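Local atomic coordinates of ubiquitin-like-specific protease 2 (Saccharomyces cerevisiae, PDB entry 5LNB), a protein that removes SUMO from modified proteins as a cysteine protease, this chain holding the catalytic domain of the longer protein. Residues D29-T34 with F57-I62; P21-K26 with H270-L275; S52-F57 with V114-I119; D47-S52 with C215-I220. All blocks are in the same frame, centred on the assembly; numbering follows the deposited sequence.

Contact 1: residues D29-T34 with F57-I62; sequences DGSSYT and FTKFYI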
# COMPACT_ATOMS: atom_id res chain seq x y z
N ASP A 29 3.22 13.91 9.26
CA ASP A 29 2.23 14.72 8.57
C ASP A 29 1.03 15.07 9.46
O ASP A 29 0.01 15.52 8.94
CB ASP A 29 1.76 14.02 7.30
CG ASP A 29 1.03 12.71 7.58
OD1 ASP A 29 0.95 12.32 8.77
OD2 ASP A 29 0.52 12.09 6.62
N GLY A 30 1.14 14.85 10.77
CA GLY A 30 0.05 15.13 11.69
C GLY A 30 -1.02 14.06 11.80
O GLY A 30 -1.91 14.19 12.65
N SER A 31 -0.99 13.01 10.97
CA SER A 31 -2.01 11.98 11.04
C SER A 31 -1.76 11.03 12.21
O SER A 31 -0.62 10.78 12.62
CB SER A 31 -2.07 11.19 9.73
OG SER A 31 -0.81 10.67 9.38
N SER A 32 -2.86 10.50 12.75
CA SER A 32 -2.83 9.69 13.96
C SER A 32 -3.55 8.37 13.71
O SER A 32 -4.62 8.34 13.11
CB SER A 32 -3.48 10.45 15.12
OG SER A 32 -3.36 9.74 16.33
N TYR A 33 -2.95 7.28 14.18
CA TYR A 33 -3.51 5.94 14.01
C TYR A 33 -3.63 5.26 15.36
O TYR A 33 -2.73 5.34 16.19
CB TYR A 33 -2.65 5.06 13.08
CG TYR A 33 -2.60 5.50 11.63
CD1 TYR A 33 -2.04 6.73 11.27
CD2 TYR A 33 -3.10 4.69 10.63
CE1 TYR A 33 -2.00 7.14 9.93
CE2 TYR A 33 -3.06 5.07 9.30
CZ TYR A 33 -2.51 6.30 8.95
OH TYR A 33 -2.47 6.67 7.63
N THR A 34 -4.76 4.60 15.58
CA THR A 34 -4.98 3.80 16.78
C THR A 34 -5.01 2.33 16.39
O THR A 34 -5.75 1.93 15.49
CB THR A 34 -6.28 4.19 17.48
OG1 THR A 34 -6.14 5.50 18.05
CG2 THR A 34 -6.61 3.19 18.58
N PHE A 57 0.66 -0.02 8.42
CA PHE A 57 2.02 -0.35 8.02
C PHE A 57 2.39 0.19 6.65
O PHE A 57 3.55 0.55 6.43
CB PHE A 57 2.23 -1.86 8.07
CG PHE A 57 2.72 -2.34 9.39
CD1 PHE A 57 3.93 -1.90 9.89
CD2 PHE A 57 1.97 -3.24 10.13
CE1 PHE A 57 4.41 -2.35 11.12
CE2 PHE A 57 2.45 -3.70 11.36
CZ PHE A 57 3.66 -3.26 11.85
N THR A 58 1.45 0.26 5.70
CA THR A 58 1.79 0.93 4.45
C THR A 58 2.17 2.38 4.71
O THR A 58 3.18 2.87 4.20
CB THR A 58 0.63 0.84 3.45
OG1 THR A 58 -0.52 1.53 3.97
CG2 THR A 58 0.26 -0.62 3.17
N LYS A 59 1.38 3.06 5.55
CA LYS A 59 1.74 4.40 6.00
C LYS A 59 3.09 4.39 6.71
O LYS A 59 3.96 5.22 6.44
CB LYS A 59 0.65 4.93 6.91
CG LYS A 59 0.90 6.32 7.45
CD LYS A 59 0.67 7.36 6.38
CE LYS A 59 0.54 8.76 6.99
NZ LYS A 59 0.79 9.83 5.99
N PHE A 60 3.28 3.44 7.63
CA PHE A 60 4.50 3.39 8.42
C PHE A 60 5.75 3.30 7.53
O PHE A 60 6.70 4.08 7.68
CB PHE A 60 4.43 2.22 9.40
CG PHE A 60 5.60 2.13 10.32
CD1 PHE A 60 5.66 2.91 11.47
CD2 PHE A 60 6.66 1.28 10.04
CE1 PHE A 60 6.74 2.83 12.33
CE2 PHE A 60 7.74 1.20 10.90
CZ PHE A 60 7.78 1.97 12.04
N TYR A 61 5.75 2.36 6.57
CA TYR A 61 6.96 2.15 5.77
C TYR A 61 7.15 3.21 4.69
O TYR A 61 8.29 3.42 4.25
CB TYR A 61 6.95 0.75 5.16
CG TYR A 61 7.19 -0.30 6.21
CD1 TYR A 61 8.34 -0.27 6.99
CD2 TYR A 61 6.25 -1.30 6.46
CE1 TYR A 61 8.56 -1.21 7.99
CE2 TYR A 61 6.46 -2.25 7.45
CZ TYR A 61 7.61 -2.20 8.20
OH TYR A 61 7.83 -3.14 9.17
N ILE A 62 6.10 3.89 4.26
CA ILE A 62 6.30 4.99 3.33
C ILE A 62 6.84 6.22 4.04
O ILE A 62 7.71 6.93 3.52
CB ILE A 62 4.99 5.29 2.57
CG1 ILE A 62 4.70 4.13 1.61
CG2 ILE A 62 5.10 6.60 1.83
CD1 ILE A 62 3.39 4.29 0.86
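K59 leaves helix 51-67 and runs across the end of the Y33 ring toward D29, at the turn of the 23-26/32-35 hairpin. The close packing is around Y33. Its side chain and that of K59 cross at about a right angle. The ring end rests on the lysine's methylenes, with Y33 OH 3.4 Å and Y33 CZ 3.7 Å from K59 CG. K59 starts with CG anti to its N (chi1 -180°) and bends at chi2 (75°), which turns the amine to the hairpin turn. A leucine in place of Y33 would probably leave these methylenes less covered and the lysine freer to swing.

The other end lies at the surface. There K59 NZ forms a salt bridge with D29 OD2, modelled very short at 2.4 Å, to be read with caution. D29 is itself held in an Asx turn: S31 N donates to D29 OD1 at 3.0 Å, arriving from above the carboxylate plane. S31 OG, at the edge of the Y33 ring, also donates to D29 OD1, likewise modelled doubtfully short. E63 offers K59 NZ a second carboxylate. The lysine thus joins helix to hairpin through apolar methylenes and a charge probably shared between two acids.

Contact 2: residues P21-K26 with H270-L275; sequences PSLCYK and HTLKLL
L23 meets two leucines of helix 264-285, one turn apart. L23 CD2 lies 3.6 Å from L272 CD2 and 3.9 Å from L275 CB. Its other methyl, CD1, comes to 3.7 Å from L275 O, so one leucine touches both side chains and backbone of the helix. The L23 and L272 side chains cross at about a right angle. Two residues along the strand, Y25 adds a ring atom: Y25 CE2 is 3.7 Å from L275 CD2, with L275 CD1 close behind. In L275, CG is anti to the carbonyl carbon (chi1 -69°), and both its methyls reach this ring.

The backbones hold these groups in place. Strand 23-26 crosses the helix segment almost perpendicularly, at 88°, with axes 9.4 Å apart. L23 and Y25, two residues apart, are on the same face of the strand and both point to the helix; C24 between them does not. Strand 32-35 pairs with strand 23-26, through L23 with I35 and Y25 with Y33. L272 also packs on I53, F56 and F57 of helix 51-67, and L275 on F56.

An alanine at L23 would probably open a gap beside L272 and L275 and lose much of the hairpin's grip on the helix. No hydrogen bond links the two segments, so their fit rests on the shape of apolar side chains.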
# COMPACT_ATOMS: atom_id res chain seq x y z
N PRO A 21 -2.69 -0.33 26.91
CA PRO A 21 -3.65 0.37 26.05
C PRO A 21 -3.39 0.20 24.55
O PRO A 21 -2.34 -0.30 24.12
CB PRO A 21 -3.48 1.83 26.46
CG PRO A 21 -2.07 1.91 26.93
CD PRO A 21 -1.79 0.60 27.61
N SER A 22 -4.35 0.63 23.74
CA SER A 22 -4.16 0.60 22.30
C SER A 22 -3.03 1.54 21.90
O SER A 22 -2.84 2.60 22.50
CB SER A 22 -5.45 0.99 21.59
OG SER A 22 -6.52 0.19 22.03
N LEU A 23 -2.26 1.13 20.90
CA LEU A 23 -1.23 2.00 20.36
C LEU A 23 -1.86 3.20 19.66
O LEU A 23 -2.76 3.05 18.82
CB LEU A 23 -0.34 1.23 19.38
CG LEU A 23 0.61 2.07 18.52
CD1 LEU A 23 1.58 2.86 19.41
CD2 LEU A 23 1.34 1.18 17.54
N CYS A 24 -1.39 4.38 20.00
CA CYS A 24 -1.76 5.61 19.32
C CYS A 24 -0.48 6.19 18.73
O CYS A 24 0.41 6.62 19.47
CB CYS A 24 -2.43 6.59 20.28
SG CYS A 24 -3.09 8.03 19.47
N TYR A 25 -0.37 6.19 17.41
CA TYR A 25 0.86 6.58 16.74
C TYR A 25 0.64 7.83 15.91
O TYR A 25 -0.34 7.91 15.16
CB TYR A 25 1.39 5.44 15.87
CG TYR A 25 2.83 5.63 15.48
CD1 TYR A 25 3.18 6.20 14.25
CD2 TYR A 25 3.85 5.26 16.34
CE1 TYR A 25 4.50 6.38 13.90
CE2 TYR A 25 5.17 5.43 16.00
CZ TYR A 25 5.49 5.99 14.78
OH TYR A 25 6.82 6.16 14.48
N LYS A 26 1.55 8.79 16.04
CA LYS A 26 1.47 10.09 15.37
C LYS A 26 2.56 10.19 14.32
O LYS A 26 3.75 10.14 14.65
CB LYS A 26 1.62 11.22 16.40
CG LYS A 26 2.69 10.92 17.47
CD LYS A 26 2.94 12.11 18.40
CE LYS A 26 3.90 11.77 19.55
NZ LYS A 26 3.27 10.97 20.66
N HIS A 270 6.54 -7.79 16.44
CA HIS A 270 7.59 -7.18 17.23
C HIS A 270 7.66 -5.67 17.02
O HIS A 270 7.90 -4.92 17.97
CB HIS A 270 8.94 -7.82 16.91
CG HIS A 270 10.04 -7.42 17.84
ND1 HIS A 270 11.11 -6.64 17.45
CD2 HIS A 270 10.24 -7.68 19.16
CE1 HIS A 270 11.91 -6.44 18.48
NE2 HIS A 270 11.40 -7.07 19.53
N THR A 271 7.45 -5.21 15.79
CA THR A 271 7.49 -3.77 15.53
C THR A 271 6.36 -3.06 16.26
O THR A 271 6.59 -2.07 16.97
CB THR A 271 7.41 -3.49 14.03
OG1 THR A 271 8.56 -4.05 13.37
CG2 THR A 271 7.36 -1.99 13.78
N LEU A 272 5.13 -3.55 16.09
CA LEU A 272 3.99 -2.94 16.77
C LEU A 272 4.16 -3.01 18.28
O LEU A 272 4.06 -1.99 18.98
CB LEU A 272 2.70 -3.63 16.33
CG LEU A 272 2.04 -3.09 15.07
CD1 LEU A 272 0.76 -3.86 14.78
CD2 LEU A 272 1.74 -1.59 15.26
N LYS A 273 4.42 -4.21 18.80
CA LYS A 273 4.63 -4.38 20.23
C LYS A 273 5.64 -3.37 20.76
O LYS A 273 5.43 -2.75 21.80
CB LYS A 273 5.10 -5.81 20.51
CG LYS A 273 5.11 -6.16 22.00
CD LYS A 273 3.73 -5.94 22.59
CE LYS A 273 3.77 -5.78 24.10
NZ LYS A 273 2.43 -5.37 24.60
N LEU A 274 6.73 -3.17 20.03
CA LEU A 274 7.75 -2.21 20.44
C LEU A 274 7.21 -0.79 20.43
O LEU A 274 7.41 -0.03 21.39
CB LEU A 274 8.97 -2.35 19.54
CG LEU A 274 10.27 -1.61 19.84
CD1 LEU A 274 10.43 -1.34 21.33
CD2 LEU A 274 11.43 -2.45 19.31
N LEU A 275 6.50 -0.41 19.36
CA LEU A 275 5.90 0.92 19.30
C LEU A 275 4.94 1.14 20.47
O LEU A 275 4.83 2.26 20.99
CB LEU A 275 5.17 1.12 17.97
CG LEU A 275 6.03 1.24 16.71
CD1 LEU A 275 5.16 1.45 15.48
CD2 LEU A 275 7.05 2.36 16.84

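Contact 3: residues S52-F57 with V114-I119; sequences SILDFF and VIPINI. With ACT (acetate ion), chain B.
This is a small buried apolar contact between L54 of helix 51-67 and P116 of strand 112-119, near the centre of the chain. It joins a helix to the five-stranded mixed sheet of the peptidase C48 alpha/beta catalytic domain. L54 CD2 lies 3.7 Å from P116 CB and 4.0 Å from P116 CG. L54 has CG anti to its N (chi1 -170°), which extends the side chain from the helix to the proline ring. W123 of the next strand also touches L54.

Residues alternate along the strand. P116 turns toward the helix, while I117 turns away. P116 has no N-H to give.

D55 stands next to L54 and comes only loosely near the proline, with D55 OD1 4.3 Å from P116 CG. Its carboxylate is held instead by the loop before helix 82-87, where D55 OD1 accepts from S81 N.

N118, two residues past P116, makes no contact with the helix segment. Its amide nitrogen has a weak hydrogen bond to D51 OD1. It also meets an acetate ion, probably from the crystallisation liquor: N118 ND2 donates to acetate OXT at a modelled 2.5 Å, too short to be taken at face value, with a bent N-H...O angle of 139°.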
# COMPACT_ATOMS: atom_id res chain seq x y z
N SER A 52 -6.90 -2.20 9.46
CA SER A 52 -6.17 -1.35 10.39
C SER A 52 -4.69 -1.64 10.34
O SER A 52 -3.86 -0.72 10.25
CB SER A 52 -6.70 -1.55 11.81
OG SER A 52 -8.07 -1.22 11.88
N ILE A 53 -4.33 -2.92 10.41
CA ILE A 53 -2.93 -3.31 10.38
C ILE A 53 -2.30 -2.93 9.05
O ILE A 53 -1.22 -2.35 9.00
CB ILE A 53 -2.79 -4.82 10.65
CG1 ILE A 53 -3.21 -5.15 12.09
CG2 ILE A 53 -1.38 -5.25 10.37
CD1 ILE A 53 -2.40 -4.43 13.16
N LEU A 54 -2.98 -3.25 7.96
CA LEU A 54 -2.39 -3.00 6.65
C LEU A 54 -2.25 -1.51 6.38
O LEU A 54 -1.19 -1.05 5.92
CB LEU A 54 -3.21 -3.68 5.56
CG LEU A 54 -2.47 -3.64 4.23
CD1 LEU A 54 -2.56 -4.98 3.58
CD2 LEU A 54 -3.05 -2.52 3.33
N ASP A 55 -3.30 -0.72 6.65
CA ASP A 55 -3.19 0.72 6.39
C ASP A 55 -2.16 1.37 7.31
O ASP A 55 -1.44 2.28 6.89
CB ASP A 55 -4.55 1.42 6.50
CG ASP A 55 -5.51 1.03 5.35
OD1 ASP A 55 -5.03 0.84 4.23
OD2 ASP A 55 -6.72 0.89 5.58
N PHE A 56 -2.04 0.91 8.55
CA PHE A 56 -1.01 1.45 9.42
C PHE A 56 0.38 1.21 8.84
O PHE A 56 1.21 2.12 8.78
CB PHE A 56 -1.09 0.86 10.82
CG PHE A 56 0.07 1.27 11.69
CD1 PHE A 56 0.13 2.54 12.23
CD2 PHE A 56 1.12 0.40 11.92
CE1 PHE A 56 1.19 2.92 13.02
CE2 PHE A 56 2.20 0.79 12.70
CZ PHE A 56 2.23 2.05 13.25
N PHE A 57 0.66 -0.02 8.42
CA PHE A 57 2.02 -0.35 8.02
C PHE A 57 2.39 0.19 6.65
O PHE A 57 3.55 0.55 6.43
CB PHE A 57 2.23 -1.86 8.07
CG PHE A 57 2.72 -2.34 9.39
CD1 PHE A 57 3.93 -1.90 9.89
CD2 PHE A 57 1.97 -3.24 10.13
CE1 PHE A 57 4.41 -2.35 11.12
CE2 PHE A 57 2.45 -3.70 11.36
CZ PHE A 57 3.66 -3.26 11.85
N VAL A 114 -0.29 4.91 -4.44
CA VAL A 114 -0.29 3.56 -3.88
C VAL A 114 -1.72 3.18 -3.53
O VAL A 114 -2.38 3.86 -2.74
CB VAL A 114 0.61 3.46 -2.64
CG1 VAL A 114 0.60 2.02 -2.08
CG2 VAL A 114 2.04 3.91 -2.99
N ILE A 115 -2.21 2.08 -4.11
CA ILE A 115 -3.58 1.67 -3.85
C ILE A 115 -3.64 0.21 -3.42
O ILE A 115 -3.59 -0.69 -4.28
CB ILE A 115 -4.47 1.91 -5.08
CG1 ILE A 115 -4.39 3.38 -5.50
CG2 ILE A 115 -5.91 1.48 -4.78
CD1 ILE A 115 -5.17 3.68 -6.77
N PRO A 116 -3.73 -0.08 -2.12
CA PRO A 116 -3.97 -1.47 -1.70
C PRO A 116 -5.41 -1.88 -1.96
O PRO A 116 -6.34 -1.07 -1.86
CB PRO A 116 -3.63 -1.46 -0.20
CG PRO A 116 -3.65 -0.04 0.21
CD PRO A 116 -3.35 0.80 -1.00
N ILE A 117 -5.60 -3.15 -2.32
CA ILE A 117 -6.87 -3.65 -2.82
C ILE A 117 -7.29 -4.85 -1.98
O ILE A 117 -6.55 -5.84 -1.88
CB ILE A 117 -6.78 -4.02 -4.31
CG1 ILE A 117 -6.56 -2.74 -5.13
CG2 ILE A 117 -8.03 -4.77 -4.76
CD1 ILE A 117 -6.35 -2.97 -6.61
N ASN A 118 -8.48 -4.78 -1.40
CA ASN A 118 -9.02 -5.81 -0.52
C ASN A 118 -10.33 -6.29 -1.12
O ASN A 118 -11.33 -5.58 -1.06
CB ASN A 118 -9.21 -5.25 0.89
CG ASN A 118 -10.03 -6.17 1.78
OD1 ASN A 118 -10.15 -7.37 1.53
ND2 ASN A 118 -10.61 -5.61 2.83
N ILE A 119 -10.32 -7.48 -1.71
CA ILE A 119 -11.51 -8.06 -2.33
C ILE A 119 -11.70 -9.47 -1.79
O ILE A 119 -10.78 -10.30 -1.89
CB ILE A 119 -11.41 -8.08 -3.86
CG1 ILE A 119 -11.30 -6.66 -4.43
CG2 ILE A 119 -12.64 -8.78 -4.44
CD1 ILE A 119 -11.14 -6.64 -5.95
C ACT B . -13.26 -7.78 3.67
O ACT B . -12.88 -8.56 2.75
OXT ACT B . -12.79 -6.62 3.68
CH3 ACT B . -14.24 -8.19 4.73

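Contact 4: residues D47-S52 with C215-I220; sequences DWVNDS and CGVHVI
The backbones of V49 and G216 come very close, with V49 CA 5.2 Å from G216 CA. In this peptidase C48 catalytic domain, the loop leading into helix 51-67 thus passes against the first turn of helix 215-228. That helix starts at C215, consistent with the central helix of clan CA cysteine peptidases. G216 has no side chain, and that permits the approach. A CB there would fall 2.6 Å from V49 CB, a clash. As it is, V49 CB sits 4.0 Å from G216 CA.

V49 is the one loop residue that packs on the helix. It spreads its two methyls over different partners. V49 CG2 meets V217 CG2 at 3.7 Å, the two side chains crossing at about a right angle. V49 CG1, anti to the backbone N (chi1 175°), turns instead toward I220, one turn further along. All four residues are buried.

V49 O accepts from W123 NE1. The W48 ring lies nearly parallel to that of W123, their planes about 10° apart. N50 is the N-cap of helix 51-67: its OD1 accepts from I53 N.

A water completes the contact. It serves as acceptor for two backbone N-H groups, one from each segment: V49 N at 3.1 Å and G216 N, in the first helical turn, at 2.9 Å.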
# COMPACT_ATOMS: atom_id res chain seq x y z
N ASP A 47 -3.73 -15.49 10.45
CA ASP A 47 -5.03 -14.84 10.35
C ASP A 47 -5.03 -13.82 9.22
O ASP A 47 -4.00 -13.25 8.87
CB ASP A 47 -5.38 -14.16 11.67
CG ASP A 47 -5.81 -15.14 12.75
OD1 ASP A 47 -5.72 -16.36 12.53
OD2 ASP A 47 -6.23 -14.67 13.83
N TRP A 48 -6.22 -13.61 8.65
CA TRP A 48 -6.41 -12.53 7.69
C TRP A 48 -5.96 -11.21 8.29
O TRP A 48 -6.26 -10.90 9.44
CB TRP A 48 -7.88 -12.46 7.26
CG TRP A 48 -8.16 -11.31 6.33
CD1 TRP A 48 -7.74 -11.18 5.03
CD2 TRP A 48 -8.90 -10.12 6.63
NE1 TRP A 48 -8.19 -10.00 4.50
CE2 TRP A 48 -8.90 -9.32 5.46
CE3 TRP A 48 -9.57 -9.66 7.76
CZ2 TRP A 48 -9.53 -8.09 5.41
CZ3 TRP A 48 -10.20 -8.43 7.70
CH2 TRP A 48 -10.18 -7.66 6.54
N VAL A 49 -5.20 -10.44 7.52
CA VAL A 49 -4.69 -9.15 7.98
C VAL A 49 -5.78 -8.10 7.75
O VAL A 49 -6.20 -7.87 6.62
CB VAL A 49 -3.40 -8.78 7.24
CG1 VAL A 49 -2.96 -7.39 7.63
CG2 VAL A 49 -2.30 -9.78 7.55
N ASN A 50 -6.24 -7.47 8.83
CA ASN A 50 -7.34 -6.52 8.69
C ASN A 50 -6.85 -5.16 8.16
O ASN A 50 -5.65 -4.90 8.04
CB ASN A 50 -8.08 -6.34 10.02
CG ASN A 50 -7.18 -5.86 11.14
OD1 ASN A 50 -6.55 -4.81 11.05
ND2 ASN A 50 -7.10 -6.65 12.21
N ASP A 51 -7.82 -4.29 7.83
CA ASP A 51 -7.51 -2.99 7.23
C ASP A 51 -6.66 -2.13 8.15
O ASP A 51 -5.81 -1.36 7.67
CB ASP A 51 -8.80 -2.25 6.89
CG ASP A 51 -9.72 -3.06 6.00
OD1 ASP A 51 -9.26 -3.54 4.95
OD2 ASP A 51 -10.91 -3.22 6.36
N SER A 52 -6.90 -2.20 9.46
CA SER A 52 -6.17 -1.35 10.39
C SER A 52 -4.69 -1.64 10.34
O SER A 52 -3.86 -0.72 10.25
CB SER A 52 -6.70 -1.55 11.81
OG SER A 52 -8.07 -1.22 11.88
N CYS A 215 -1.75 -12.97 2.24
CA CYS A 215 -1.61 -11.92 1.23
C CYS A 215 -1.40 -10.53 1.84
O CYS A 215 -0.63 -9.73 1.31
CB CYS A 215 -2.84 -11.91 0.32
SG CYS A 215 -2.87 -13.28 -0.80
N GLY A 216 -2.10 -10.23 2.93
CA GLY A 216 -1.94 -8.92 3.54
C GLY A 216 -0.52 -8.65 4.00
O GLY A 216 -0.04 -7.51 3.93
N VAL A 217 0.18 -9.69 4.48
CA VAL A 217 1.57 -9.56 4.91
C VAL A 217 2.48 -9.32 3.71
O VAL A 217 3.44 -8.55 3.79
CB VAL A 217 2.00 -10.82 5.70
CG1 VAL A 217 3.49 -10.77 6.05
CG2 VAL A 217 1.18 -10.98 6.97
N HIS A 218 2.21 -10.00 2.59
CA HIS A 218 3.00 -9.78 1.39
C HIS A 218 2.80 -8.37 0.83
O HIS A 218 3.77 -7.75 0.37
CB HIS A 218 2.66 -10.82 0.33
CG HIS A 218 3.21 -12.17 0.66
ND1 HIS A 218 4.49 -12.56 0.30
CD2 HIS A 218 2.67 -13.22 1.32
CE1 HIS A 218 4.70 -13.79 0.72
NE2 HIS A 218 3.61 -14.21 1.34
N VAL A 219 1.57 -7.85 0.87
CA VAL A 219 1.34 -6.48 0.42
C VAL A 219 2.22 -5.52 1.21
O VAL A 219 2.91 -4.67 0.64
CB VAL A 219 -0.15 -6.10 0.53
CG1 VAL A 219 -0.29 -4.57 0.48
CG2 VAL A 219 -0.96 -6.73 -0.60
N ILE A 220 2.19 -5.63 2.54
CA ILE A 220 2.99 -4.76 3.39
C ILE A 220 4.46 -4.83 3.00
O ILE A 220 5.12 -3.80 2.82
CB ILE A 220 2.77 -5.13 4.87
CG1 ILE A 220 1.34 -4.79 5.30
CG2 ILE A 220 3.84 -4.47 5.78
CD1 ILE A 220 0.94 -5.38 6.66
O HOH W 1 -4.08 -11.39 4.74

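From the N terminus, residues 21-26 open contact 2, which closes only at 270-275 and so encloses the other three. Contact 1 uses the other strand of the same hairpin and closes a short loop from 29-34 to 57-62. Contact 4 starts within that loop, at 47-52, and ends at 215-220, so it crosses contact 1. Contact 3 also crosses contact 1, sharing F57 with it, but lies wholly within the span of contact 4, with which it shares S52. Helix 51-67 serves contacts 1, 3 and 4. It links the hairpin, the five-stranded sheet and helix 215-228, and on it contact 2 touches contact 3.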